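Local coordinates for PHD finger protein 3 (Homo sapiens, PDB 6IC9) that reads the phosphorylated C-terminal domain of RNA polymerase II through its SPOC domain, the part described here, and regulates neuronal gene expression, at residues I19-P22 with S23-K26; T92-F95 with A96-S100. All coordinates share one frame; numbering follows the deposited sequence.

Contact 1 is the tight turn of the hairpin 15-21/25-35, and contact 2 is a stretch of helix 85-101 that packs against it inside the SPOC domain. Their centres lie about 11 Å apart, and M21 does most of the joining: its SD sits 3.5 Å from L94 CD1 and 3.7 Å from F98 CZ, while M21 CE lies 3.6 Å from Y97 CE2. Two residues earlier, I19 CG2 packs on L94 CD2 at 3.6 Å. Both contacts border the bound phosphorylated peptide, since M21 and P22 of contact 1 and Y97 of contact 2 pack on polar side chains of the peptide.

Contact 1: I19-P22 with S23-K26; sequences INMP and SVAK
M21 and A25 form the last hydrogen-bonded antiparallel pair before this beta hairpin turns, and the buried half of the contact is built round them. M21 N donates to A25 O at 2.8 Å, nearly straight on to the carbonyl. In return, M21 O is gripped twice: A25 N reaches it in the carbonyl plane at 3.0 Å, and V24 N from a tilt of 24° at 2.9 Å. V24 and A25 thus both face M21, a classic beta bulge. The V24 bond also closes a type II turn with P22 and S23 at its corners, S23 in the left-handed conformation (phi 73°). Between the two backbones, K26 CA makes a CH...O contact of 3.2 Å with I19 O. On the inner side, a CG anti to the backbone N (chi1 -173°) lets the extended M21 chain reach out over V24 and cross its side chain at a slant, with SD 3.8 Å from V24 CG2. V24 turns its other methyl, CG1, to the same sulfur, a little farther off. The other side is looser and more open to solvent. At the corner, S23 OG folds back in the carbonyl plane on to a lone pair of P22 O, 2.6 Å away. N20 and K26 make a non-hydrogen-bonded pair whose side chains share the outer face; the aliphatic part of K26 passes the amide of N20, CD lying 3.8 Å from ND2, before the ammonium end leads away. K26 also has a cation-pi partner in F18, while N20 hydrogen-bonds through its backbone to I49 and V51, so strand 48-55 runs along the edge of strand 15-21 opposite strand 25-35. I19 and M21 both touch V51 of that strand, and inward they meet helix 85-101.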
ATOM      1  N   ILE A  19      -7.002  -8.519   0.706  1.00 26.44           N
ATOM      2  CA  ILE A  19      -7.004  -7.531  -0.345  1.00 27.15           C
ATOM      3  C   ILE A  19      -7.914  -8.032  -1.449  1.00 27.43           C
ATOM      4  O   ILE A  19      -7.799  -9.183  -1.888  1.00 29.00           O
ATOM      5  CB  ILE A  19      -5.579  -7.277  -0.865  1.00 25.42           C
ATOM      6  CG1 ILE A  19      -4.767  -6.597   0.253  1.00 26.53           C
ATOM      7  CG2 ILE A  19      -5.661  -6.444  -2.135  1.00 27.13           C
ATOM      8  CD1 ILE A  19      -3.263  -6.302  -0.167  1.00 25.95           C
ATOM      9  N   ASN A  20      -8.792  -7.173  -1.924  1.00 27.80           N
ATOM     10  CA  ASN A  20      -9.825  -7.623  -2.851  1.00 29.72           C
ATOM     11  C   ASN A  20      -9.880  -6.644  -4.005  1.00 28.63           C
ATOM     12  O   ASN A  20     -10.323  -5.508  -3.825  1.00 28.02           O
ATOM     13  CB  ASN A  20     -11.190  -7.735  -2.149  1.00 31.33           C
ATOM     14  CG  ASN A  20     -12.235  -8.391  -3.043  1.00 38.12           C
ATOM     15  OD1 ASN A  20     -11.988  -8.564  -4.231  1.00 34.66           O
ATOM     16  ND2 ASN A  20     -13.384  -8.789  -2.464  1.00 36.40           N
ATOM     17  N   MET A  21      -9.422  -7.070  -5.193  1.00 28.41           N
ATOM     18  CA  MET A  21      -9.565  -6.254  -6.395  1.00 28.07           C
ATOM     19  C   MET A  21     -10.525  -6.977  -7.320  1.00 34.26           C
ATOM     20  O   MET A  21     -10.143  -7.965  -7.959  1.00 30.88           O
ATOM     21  CB  MET A  21      -8.224  -6.009  -7.114  1.00 32.31           C
ATOM     22  CG  MET A  21      -8.386  -5.016  -8.266  1.00 31.20           C
ATOM     23  SD  MET A  21      -6.864  -4.520  -9.048  1.00 33.57           S
ATOM     24  CE  MET A  21      -7.388  -3.305 -10.257  1.00 31.50           C
ATOM     25  N   PRO A  22     -11.774  -6.538  -7.404  1.00 37.48           N
ATOM     26  CA  PRO A  22     -12.777  -7.265  -8.192  1.00 39.55           C
ATOM     27  C   PRO A  22     -12.337  -7.487  -9.626  1.00 38.92           C
ATOM     28  O   PRO A  22     -11.829  -6.571 -10.294  1.00 42.68           O
ATOM     29  CB  PRO A  22     -14.017  -6.359  -8.100  1.00 41.05           C
ATOM     30  CG  PRO A  22     -13.865  -5.690  -6.718  1.00 42.55           C
ATOM     31  CD  PRO A  22     -12.350  -5.456  -6.583  1.00 39.67           C
ATOM     32  N   SER A  23     -12.499  -8.732 -10.063  1.00 42.04           N
ATOM     33  CA  SER A  23     -12.128  -9.272 -11.370  1.00 45.13           C
ATOM     34  C   SER A  23     -10.620  -9.435 -11.529  1.00 44.81           C
ATOM     35  O   SER A  23     -10.147  -9.689 -12.635  1.00 48.87           O
ATOM     36  CB  SER A  23     -12.677  -8.426 -12.527  1.00 54.19           C
ATOM     37  OG  SER A  23     -11.838  -7.305 -12.785  1.00 60.99           O
ATOM     38  N   VAL A  24      -9.841  -9.303 -10.461  1.00 35.12           N
ATOM     39  CA  VAL A  24      -8.404  -9.431 -10.630  1.00 33.10           C
ATOM     40  C   VAL A  24      -7.917 -10.453  -9.626  1.00 33.12           C
ATOM     41  O   VAL A  24      -7.350 -11.475 -10.007  1.00 33.22           O
ATOM     42  CB  VAL A  24      -7.683  -8.071 -10.477  1.00 35.81           C
ATOM     43  CG1 VAL A  24      -6.142  -8.286 -10.527  1.00 35.48           C
ATOM     44  CG2 VAL A  24      -8.094  -7.076 -11.572  1.00 39.54           C
ATOM     45  N   ALA A  25      -8.124 -10.208  -8.332  1.00 30.84           N
ATOM     46  CA  ALA A  25      -7.469 -11.062  -7.350  1.00 29.87           C
ATOM     47  C   ALA A  25      -8.096 -10.788  -5.997  1.00 27.32           C
ATOM     48  O   ALA A  25      -8.500  -9.650  -5.723  1.00 30.90           O
ATOM     49  CB  ALA A  25      -5.948 -10.771  -7.294  1.00 30.82           C
ATOM     50  N   LYS A  26      -8.188 -11.822  -5.171  1.00 28.78           N
ATOM     51  CA  LYS A  26      -8.614 -11.660  -3.783  1.00 28.29           C
ATOM     52  C   LYS A  26      -7.822 -12.640  -2.939  1.00 33.00           C
ATOM     53  O   LYS A  26      -7.785 -13.827  -3.264  1.00 31.57           O
ATOM     54  CB  LYS A  26     -10.134 -11.878  -3.620  1.00 29.58           C
ATOM     55  CG  LYS A  26     -10.595 -12.136  -2.223  1.00 31.61           C
ATOM     56  CD  LYS A  26     -12.124 -12.390  -2.182  1.00 35.92           C
ATOM     57  CE  LYS A  26     -12.551 -12.953  -0.812  1.00 36.91           C
ATOM     58  NZ  LYS A  26     -14.014 -13.344  -0.871  1.00 39.01           N
TER

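Contact 2: T92-F95 with A96-S100; sequences TLLF and AYFSS
L94 and F98 stand side by side, one turn apart on the alpha helix 85-101, which packs on the seven-stranded beta-barrel of the SPOC domain. They point the same way, and L94 CD1 meets the ring of F98 at CE2, 3.6 Å away. The neighbouring Y97 is turned nearly across that ring: its CD2 stands 3.5 Å above the plane of F98, over the ring centre, while F98 CG lies at the edge of the Y97 ring, in its plane. At the far end of the phenol, Y97 OH is hydrogen-bonded to R54 NH1. A separate pairing forms between F95 and S99. A chi1 of 175° swings the F95 ring away from its own backbone N and along the helix, where it presents one face to S99, whose CB makes a CH-pi contact 4.2 Å from the ring centroid, 28° off the normal. An alanine at F95 would remove this ring and would probably leave S99 CB without its aromatic face and open a gap beside P121 and N146. Main-chain bonds of the i to i+4 kind hold these residues in line: A96 N to T92 O, Y97 N to L93 O, F98 N to L94 O at 3.2 Å, and S99 N to F95 O at 2.8 Å. L94 also packs on A25 and F27 of strand 25-35, and F95 and F98 both touch P121 on strand 114-122. Farther along, A96 O takes two donors from S100: the backbone N at 2.9 Å and the side-chain OG at 2.7 Å.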
ATOM      1  N   THR A  92       0.511 -12.714  -6.566  1.00 25.39           N
ATOM      2  CA  THR A  92       1.284 -12.580  -7.801  1.00 30.39           C
ATOM      3  C   THR A  92       0.464 -11.985  -8.949  1.00 28.48           C
ATOM      4  O   THR A  92       0.979 -11.154  -9.712  1.00 27.47           O
ATOM      5  CB  THR A  92       1.869 -13.935  -8.168  1.00 32.68           C
ATOM      6  OG1 THR A  92       2.773 -14.310  -7.123  1.00 30.46           O
ATOM      7  CG2 THR A  92       2.624 -13.895  -9.499  1.00 34.98           C
ATOM      8  N   LEU A  93      -0.798 -12.420  -9.123  1.00 28.02           N
ATOM      9  CA  LEU A  93      -1.634 -11.804 -10.163  1.00 29.53           C
ATOM     10  C   LEU A  93      -1.789 -10.310  -9.935  1.00 26.93           C
ATOM     11  O   LEU A  93      -1.735  -9.515 -10.884  1.00 26.16           O
ATOM     12  CB  LEU A  93      -3.032 -12.428 -10.185  1.00 27.81           C
ATOM     13  CG  LEU A  93      -3.099 -13.815 -10.798  1.00 32.81           C
ATOM     14  CD1 LEU A  93      -4.438 -14.476 -10.417  1.00 34.24           C
ATOM     15  CD2 LEU A  93      -2.960 -13.667 -12.306  1.00 32.81           C
ATOM     16  N   LEU A  94      -2.017  -9.916  -8.682  1.00 26.19           N
ATOM     17  CA  LEU A  94      -2.200  -8.509  -8.378  1.00 23.40           C
ATOM     18  C   LEU A  94      -0.913  -7.726  -8.554  1.00 23.66           C
ATOM     19  O   LEU A  94      -0.929  -6.635  -9.143  1.00 24.23           O
ATOM     20  CB  LEU A  94      -2.726  -8.348  -6.940  1.00 23.68           C
ATOM     21  CG  LEU A  94      -3.276  -6.929  -6.648  1.00 25.03           C
ATOM     22  CD1 LEU A  94      -4.380  -6.562  -7.589  1.00 31.66           C
ATOM     23  CD2 LEU A  94      -3.786  -6.898  -5.197  1.00 27.23           C
ATOM     24  N   PHE A  95       0.210  -8.267  -8.069  1.00 22.30           N
ATOM     25  CA  PHE A  95       1.509  -7.636  -8.358  1.00 23.95           C
ATOM     26  C   PHE A  95       1.696  -7.418  -9.872  1.00 26.27           C
ATOM     27  O   PHE A  95       2.050  -6.330 -10.313  1.00 25.20           O
ATOM     28  CB  PHE A  95       2.654  -8.527  -7.851  1.00 24.04           C
ATOM     29  CG  PHE A  95       4.015  -7.975  -8.229  1.00 30.26           C
ATOM     30  CD1 PHE A  95       4.625  -8.302  -9.413  1.00 33.24           C
ATOM     31  CD2 PHE A  95       4.617  -7.049  -7.411  1.00 28.33           C
ATOM     32  CE1 PHE A  95       5.874  -7.740  -9.767  1.00 31.79           C
ATOM     33  CE2 PHE A  95       5.863  -6.487  -7.762  1.00 31.69           C
ATOM     34  CZ  PHE A  95       6.473  -6.842  -8.931  1.00 32.82           C
ATOM     35  N   ALA A  96       1.467  -8.468 -10.668  1.00 26.74           N
ATOM     36  CA  ALA A  96       1.652  -8.379 -12.117  1.00 30.64           C
ATOM     37  C   ALA A  96       0.687  -7.378 -12.747  1.00 26.89           C
ATOM     38  O   ALA A  96       1.043  -6.671 -13.715  1.00 27.47           O
ATOM     39  CB  ALA A  96       1.477  -9.762 -12.770  1.00 28.79           C
ATOM     40  N   TYR A  97      -0.537  -7.325 -12.237  1.00 26.66           N
ATOM     41  CA  TYR A  97      -1.522  -6.384 -12.772  1.00 26.72           C
ATOM     42  C   TYR A  97      -0.965  -4.973 -12.752  1.00 27.77           C
ATOM     43  O   TYR A  97      -0.999  -4.250 -13.760  1.00 25.70           O
ATOM     44  CB  TYR A  97      -2.826  -6.457 -11.939  1.00 26.10           C
ATOM     45  CG  TYR A  97      -3.826  -5.434 -12.444  1.00 27.10           C
ATOM     46  CD1 TYR A  97      -4.757  -5.784 -13.384  1.00 30.54           C
ATOM     47  CD2 TYR A  97      -3.780  -4.087 -12.002  1.00 29.03           C
ATOM     48  CE1 TYR A  97      -5.639  -4.851 -13.896  1.00 34.67           C
ATOM     49  CE2 TYR A  97      -4.634  -3.135 -12.524  1.00 30.86           C
ATOM     50  CZ  TYR A  97      -5.582  -3.539 -13.459  1.00 33.52           C
ATOM     51  OH  TYR A  97      -6.437  -2.585 -13.970  1.00 36.35           O
ATOM     52  N   PHE A  98      -0.495  -4.538 -11.580  1.00 25.99           N
ATOM     53  CA  PHE A  98      -0.032  -3.163 -11.443  1.00 26.10           C
ATOM     54  C   PHE A  98       1.377  -2.988 -11.983  1.00 23.59           C
ATOM     55  O   PHE A  98       1.719  -1.911 -12.519  1.00 28.70           O
ATOM     56  CB  PHE A  98      -0.072  -2.734  -9.957  1.00 25.05           C
ATOM     57  CG  PHE A  98      -1.456  -2.486  -9.483  1.00 23.41           C
ATOM     58  CD1 PHE A  98      -2.166  -1.417 -10.001  1.00 26.39           C
ATOM     59  CD2 PHE A  98      -2.097  -3.390  -8.635  1.00 24.98           C
ATOM     60  CE1 PHE A  98      -3.490  -1.197  -9.639  1.00 30.00           C
ATOM     61  CE2 PHE A  98      -3.431  -3.166  -8.256  1.00 28.43           C
ATOM     62  CZ  PHE A  98      -4.124  -2.076  -8.783  1.00 30.74           C
ATOM     63  N   SER A  99       2.241  -4.007 -11.823  1.00 26.80           N
ATOM     64  CA  SER A  99       3.611  -3.856 -12.318  1.00 30.90           C
ATOM     65  C   SER A  99       3.625  -3.673 -13.826  1.00 30.63           C
ATOM     66  O   SER A  99       4.334  -2.803 -14.346  1.00 29.36           O
ATOM     67  CB  SER A  99       4.442  -5.090 -11.949  1.00 34.56           C
ATOM     68  OG  SER A  99       5.789  -4.856 -12.283  1.00 39.23           O
ATOM     69  N   SER A 100       2.831  -4.477 -14.534  1.00 31.23           N
ATOM     70  CA  SER A 100       2.831  -4.448 -16.000  1.00 33.95           C
ATOM     71  C   SER A 100       2.310  -3.119 -16.531  1.00 34.50           C
ATOM     72  O   SER A 100       2.853  -2.574 -17.501  1.00 34.27           O
ATOM     73  CB  SER A 100       1.987  -5.620 -16.550  1.00 27.33           C
ATOM     74  OG  SER A 100       0.601  -5.565 -16.164  1.00 29.86           O
TER